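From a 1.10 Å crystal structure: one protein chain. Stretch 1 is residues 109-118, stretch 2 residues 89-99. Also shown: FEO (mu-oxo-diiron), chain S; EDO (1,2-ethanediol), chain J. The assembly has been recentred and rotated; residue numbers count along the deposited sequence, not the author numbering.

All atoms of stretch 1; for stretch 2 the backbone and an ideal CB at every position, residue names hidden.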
# COMPACT_ATOMS: atom_id res chain seq x y z
N ASP A 109 -7.65 15.01 -20.78
CA ASP A 109 -8.29 14.36 -19.62
C ASP A 109 -7.43 13.20 -19.11
O ASP A 109 -7.31 12.99 -17.90
CB ASP A 109 -9.68 13.84 -19.96
CG ASP A 109 -10.77 14.91 -19.92
OD1 ASP A 109 -10.47 16.10 -19.68
OD2 ASP A 109 -11.94 14.53 -20.19
N VAL A 110 -6.86 12.41 -20.01
CA VAL A 110 -6.02 11.28 -19.61
C VAL A 110 -4.72 11.76 -18.94
O VAL A 110 -4.34 11.26 -17.88
CB VAL A 110 -5.70 10.37 -20.81
CG1 VAL A 110 -4.66 9.33 -20.42
CG2 VAL A 110 -6.98 9.70 -21.30
N ARG A 111 -4.11 12.80 -19.50
CA ARG A 111 -2.96 13.43 -18.86
C ARG A 111 -3.30 13.91 -17.45
O ARG A 111 -2.51 13.76 -16.51
CB ARG A 111 -2.49 14.60 -19.70
CG ARG A 111 -1.26 15.29 -19.15
CD ARG A 111 -0.97 16.57 -19.91
NE ARG A 111 0.01 17.38 -19.20
CZ ARG A 111 0.36 18.60 -19.56
NH1 ARG A 111 -0.21 19.17 -20.61
NH2 ARG A 111 1.28 19.26 -18.87
N LYS A 112 -4.50 14.46 -17.27
CA LYS A 112 -4.93 14.97 -15.98
C LYS A 112 -5.11 13.84 -14.95
O LYS A 112 -4.74 13.98 -13.79
CB LYS A 112 -6.23 15.75 -16.15
CG LYS A 112 -6.79 16.38 -14.90
CD LYS A 112 -7.91 17.34 -15.25
CE LYS A 112 -8.76 17.67 -14.04
NZ LYS A 112 -9.80 18.69 -14.36
N ALA A 113 -5.65 12.70 -15.39
CA ALA A 113 -5.77 11.52 -14.52
C ALA A 113 -4.39 10.99 -14.13
O ALA A 113 -4.14 10.71 -12.96
CB ALA A 113 -6.60 10.43 -15.20
N LEU A 114 -3.49 10.87 -15.10
CA LEU A 114 -2.14 10.41 -14.80
C LEU A 114 -1.41 11.37 -13.85
O LEU A 114 -0.64 10.94 -12.99
CB LEU A 114 -1.35 10.27 -16.11
CG LEU A 114 -1.62 8.96 -16.85
CD1 LEU A 114 -1.30 9.10 -18.33
CD2 LEU A 114 -0.82 7.81 -16.25
N ALA A 115 -1.74 12.66 -13.95
CA ALA A 115 -1.16 13.68 -13.09
C ALA A 115 -1.57 13.50 -11.63
O ALA A 115 -0.87 13.95 -10.73
CB ALA A 115 -1.56 15.06 -13.58
N CYS A 116 -2.74 12.92 -11.41
CA CYS A 116 -3.25 12.70 -10.07
C CYS A 116 -2.50 11.62 -9.31
O CYS A 116 -2.70 11.50 -8.10
CB CYS A 116 -4.71 12.27 -10.13
SG CYS A 116 -5.90 13.57 -10.52
N GLU A 117 -1.85 10.71 -10.03
CA GLU A 117 -1.28 9.51 -9.44
C GLU A 117 0.23 9.65 -9.32
O GLU A 117 0.83 10.51 -9.96
CB GLU A 117 -1.65 8.29 -10.28
CG GLU A 117 -3.15 8.19 -10.49
CD GLU A 117 -3.64 6.92 -11.15
OE1 GLU A 117 -2.89 5.94 -11.29
OE2 GLU A 117 -4.83 6.93 -11.56
N GLY A 118 0.82 8.81 -8.48
CA GLY A 118 2.27 8.83 -8.28
C GLY A 118 2.59 9.09 -6.83
O GLY A 118 2.06 8.41 -5.94
N UNK A 89 -0.13 8.64 -4.20
CA UNK A 89 -1.41 9.03 -4.76
C UNK A 89 -1.87 7.91 -5.68
O UNK A 89 -1.27 7.67 -6.73
CB UNK A 89 -1.32 10.36 -5.50
N UNK A 90 -2.85 7.13 -5.24
CA UNK A 90 -3.09 5.82 -5.85
C UNK A 90 -3.90 5.89 -7.14
O UNK A 90 -3.59 5.20 -8.11
CB UNK A 90 -3.81 4.91 -4.85
N UNK A 91 -4.99 6.65 -7.14
CA UNK A 91 -5.88 6.70 -8.30
C UNK A 91 -6.73 7.95 -8.17
O UNK A 91 -6.43 8.82 -7.34
CB UNK A 91 -6.75 5.45 -8.40
N UNK A 92 -7.72 8.10 -9.04
CA UNK A 92 -8.53 9.30 -9.01
C UNK A 92 -10.00 8.96 -9.17
O UNK A 92 -10.36 7.85 -9.54
CB UNK A 92 -8.09 10.27 -10.10
N UNK A 93 -10.84 9.92 -8.83
CA UNK A 93 -12.28 9.73 -8.78
C UNK A 93 -12.92 10.59 -9.86
O UNK A 93 -12.99 11.81 -9.73
CB UNK A 93 -12.84 10.08 -7.40
N UNK A 94 -13.25 9.97 -11.00
CA UNK A 94 -13.70 10.74 -12.16
C UNK A 94 -14.91 11.63 -11.84
O UNK A 94 -15.06 12.69 -12.43
CB UNK A 94 -14.05 9.79 -13.31
N UNK A 95 -15.77 11.20 -10.92
CA UNK A 95 -16.93 12.01 -10.58
C UNK A 95 -16.56 13.38 -10.03
O UNK A 95 -17.35 14.32 -10.13
CB UNK A 95 -17.80 11.27 -9.56
N UNK A 96 -15.36 13.49 -9.47
CA UNK A 96 -14.88 14.75 -8.90
C UNK A 96 -13.76 15.39 -9.73
O UNK A 96 -13.53 16.59 -9.64
CB UNK A 96 -14.39 14.51 -7.47
N UNK A 97 -13.04 14.60 -10.52
CA UNK A 97 -11.85 15.09 -11.20
C UNK A 97 -12.21 16.06 -12.33
O UNK A 97 -11.53 17.06 -12.53
CB UNK A 97 -11.04 13.92 -11.75
N UNK A 98 -13.23 15.70 -13.10
CA UNK A 98 -13.62 16.44 -14.30
C UNK A 98 -14.93 17.18 -14.04
O UNK A 98 -15.79 16.67 -13.34
CB UNK A 98 -13.76 15.50 -15.50
N UNK A 99 -15.16 18.30 -14.75
CA UNK A 99 -16.46 18.96 -14.58
C UNK A 99 -17.61 18.07 -15.02
O UNK A 99 -18.69 18.12 -14.43
CB UNK A 99 -16.50 20.27 -15.37
FE1 FEO S . -4.14 -0.23 -2.97
FE2 FEO S . -4.42 -3.51 -1.86
O FEO S . -4.81 -1.62 -1.77
C1 EDO J . -18.58 18.69 -10.32
O1 EDO J . -17.67 19.45 -9.51
C2 EDO J . -17.85 17.50 -10.94
O2 EDO J . -16.43 17.71 -10.85

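Position 89 pairs in antiparallel fashion with Gly 118: its N donates to Gly 118 O at 2.8 Å, and its O accepts from Gly 118 N at 3.0 Å. The same O also receives a CA-H contact from Glu 117, whose CA lies 3.3 Å away. These bonds use only backbone, so they leave the side chain open, but the ideal CB sits a tight 3.2 Å from Cys 116 O. A side chain unbranched at CB looks easiest there, polar or apolar. The residue is Asn 89, chi1 m, with its amide nitrogen hydrogen-bonded elsewhere in the structure.

At position 90 CA-to-CB points away from stretch 1 and, at a distance, toward the diiron group. A carboxylate or an imidazole would suit a metal, provided that it reaches far enough. Glu 90, with chi1 and chi2 both t, is extended, and its OE2 binds FE1 of the FEO at 2.0 Å.

Position 91 has an extended backbone, phi/psi -162/-172. CA-to-CB leads away overall, yet the ideal CB is 4.0 Å from Glu 117 OE2, so an acidic group folded back would meet like charge; a large side chain turned outward is free to fit. It is Tyr 91, whose CB stays 3.9 Å from Glu 117 OE2 while the ring runs outward from it.

Position 92 points toward stretch 1, its ideal CB 3.9 Å from Cys 116 CB. There is room for a small or medium side chain, and Ala 113 offers a methyl while Cys 116 offers sulfur: Val, Thr, Ser or Ala would all be reasonable. Thr 92 places CG2 4.1 Å from Ala 113 CB and OG1 3.6 Å from Cys 116 SG.

Position 93 is out of reach and immediately precedes a helix, where Asn, Asp, Ser or Thr is common. Asn 93 is found, though its side chain makes no capping bond.

Position 94 starts sideways, with no stretch 1 atom near its ideal CB; only a long side chain could return. Tyr 94 does so, its ring edge meeting Ala 113 CB (4.3 Å from CE1), and water 1 donates to its OH and, weakly, to Glu 117 OE2.

Positions 95 and 96 are out of reach and leave the choice open; they hold Arg 95 and Tyr 96.

Position 97 points toward the aliphatic part of Lys 112 and the sulfur of Cys 116, a setting for Leu, Ile or Met. Leu 97 puts CD1 3.4 Å from Cys 116 SG and CD2 4.2 Å from Ala 113 CB, while its backbone O accepts from Lys 112 NZ at 3.0 Å.

Position 98 begins sideways, between Asp 109 and Lys 112, with Asp 109 O farther on; a long side chain ending in a donor would suit. Tyr 98 spans the gap: its OH donates to Asp 109 O at 2.7 Å, and Asp 109 OD2 lies over one ring face.

Position 99, phi -63, makes no contact and tolerates proline; it is Pro 99.

Stretch 2 (89-99) NEYTNYRYLYP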
# COMPACT_ATOMS: atom_id res chain seq x y z
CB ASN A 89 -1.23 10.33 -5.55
CG ASN A 89 -0.79 11.48 -4.66
OD1 ASN A 89 0.29 12.03 -4.82
ND2 ASN A 89 -1.65 11.84 -3.71
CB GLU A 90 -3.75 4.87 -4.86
CG GLU A 90 -3.77 3.44 -5.37
CD GLU A 90 -4.49 2.48 -4.45
OE1 GLU A 90 -5.58 2.83 -3.96
OE2 GLU A 90 -3.99 1.33 -4.28
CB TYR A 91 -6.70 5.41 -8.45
CG TYR A 91 -7.76 5.17 -7.39
CD1 TYR A 91 -7.42 4.73 -6.12
CD2 TYR A 91 -9.10 5.26 -7.71
CE1 TYR A 91 -8.39 4.42 -5.19
CE2 TYR A 91 -10.08 4.96 -6.78
CZ TYR A 91 -9.72 4.52 -5.52
OH TYR A 91 -10.67 4.23 -4.57
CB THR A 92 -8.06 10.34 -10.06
OG1 THR A 92 -8.79 11.56 -9.90
CG2 THR A 92 -8.25 9.82 -11.48
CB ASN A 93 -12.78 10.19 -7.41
CG ASN A 93 -11.96 9.60 -6.28
OD1 ASN A 93 -11.87 8.38 -6.13
ND2 ASN A 93 -11.30 10.46 -5.51
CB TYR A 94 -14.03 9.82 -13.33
CG TYR A 94 -12.84 9.07 -13.93
CD1 TYR A 94 -11.54 9.53 -13.78
CD2 TYR A 94 -13.04 7.94 -14.70
CE1 TYR A 94 -10.48 8.89 -14.40
CE2 TYR A 94 -11.98 7.31 -15.34
CZ TYR A 94 -10.71 7.82 -15.22
OH TYR A 94 -9.63 7.20 -15.81
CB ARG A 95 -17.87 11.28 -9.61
CG ARG A 95 -17.38 11.18 -8.18
CD ARG A 95 -18.31 10.31 -7.34
NE ARG A 95 -19.65 10.89 -7.24
CZ ARG A 95 -20.78 10.19 -7.27
NH1 ARG A 95 -20.74 8.86 -7.27
NH2 ARG A 95 -21.94 10.80 -7.12
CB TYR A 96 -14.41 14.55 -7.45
CG TYR A 96 -15.48 13.97 -6.56
CD1 TYR A 96 -16.73 14.56 -6.45
CD2 TYR A 96 -15.23 12.84 -5.79
CE1 TYR A 96 -17.70 14.03 -5.64
CE2 TYR A 96 -16.20 12.31 -4.96
CZ TYR A 96 -17.44 12.90 -4.91
OH TYR A 96 -18.44 12.37 -4.12
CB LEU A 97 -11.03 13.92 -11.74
CG LEU A 97 -9.75 14.31 -12.48
CD1 LEU A 97 -8.80 15.09 -11.58
CD2 LEU A 97 -9.07 13.08 -13.06
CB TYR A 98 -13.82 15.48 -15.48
CG TYR A 98 -12.65 14.57 -15.75
CD1 TYR A 98 -11.41 15.08 -16.12
CD2 TYR A 98 -12.78 13.19 -15.64
CE1 TYR A 98 -10.35 14.24 -16.43
CE2 TYR A 98 -11.75 12.34 -15.98
CZ TYR A 98 -10.53 12.86 -16.34
OH TYR A 98 -9.50 11.99 -16.62
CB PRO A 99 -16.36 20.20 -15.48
CG PRO A 99 -14.92 20.37 -15.79
CD PRO A 99 -14.27 19.02 -15.67
O HOH W 1 -7.81 6.62 -13.33
O HOH W 2 -4.85 1.09 -1.41
O HOH W 3 -6.28 -0.41 -3.68
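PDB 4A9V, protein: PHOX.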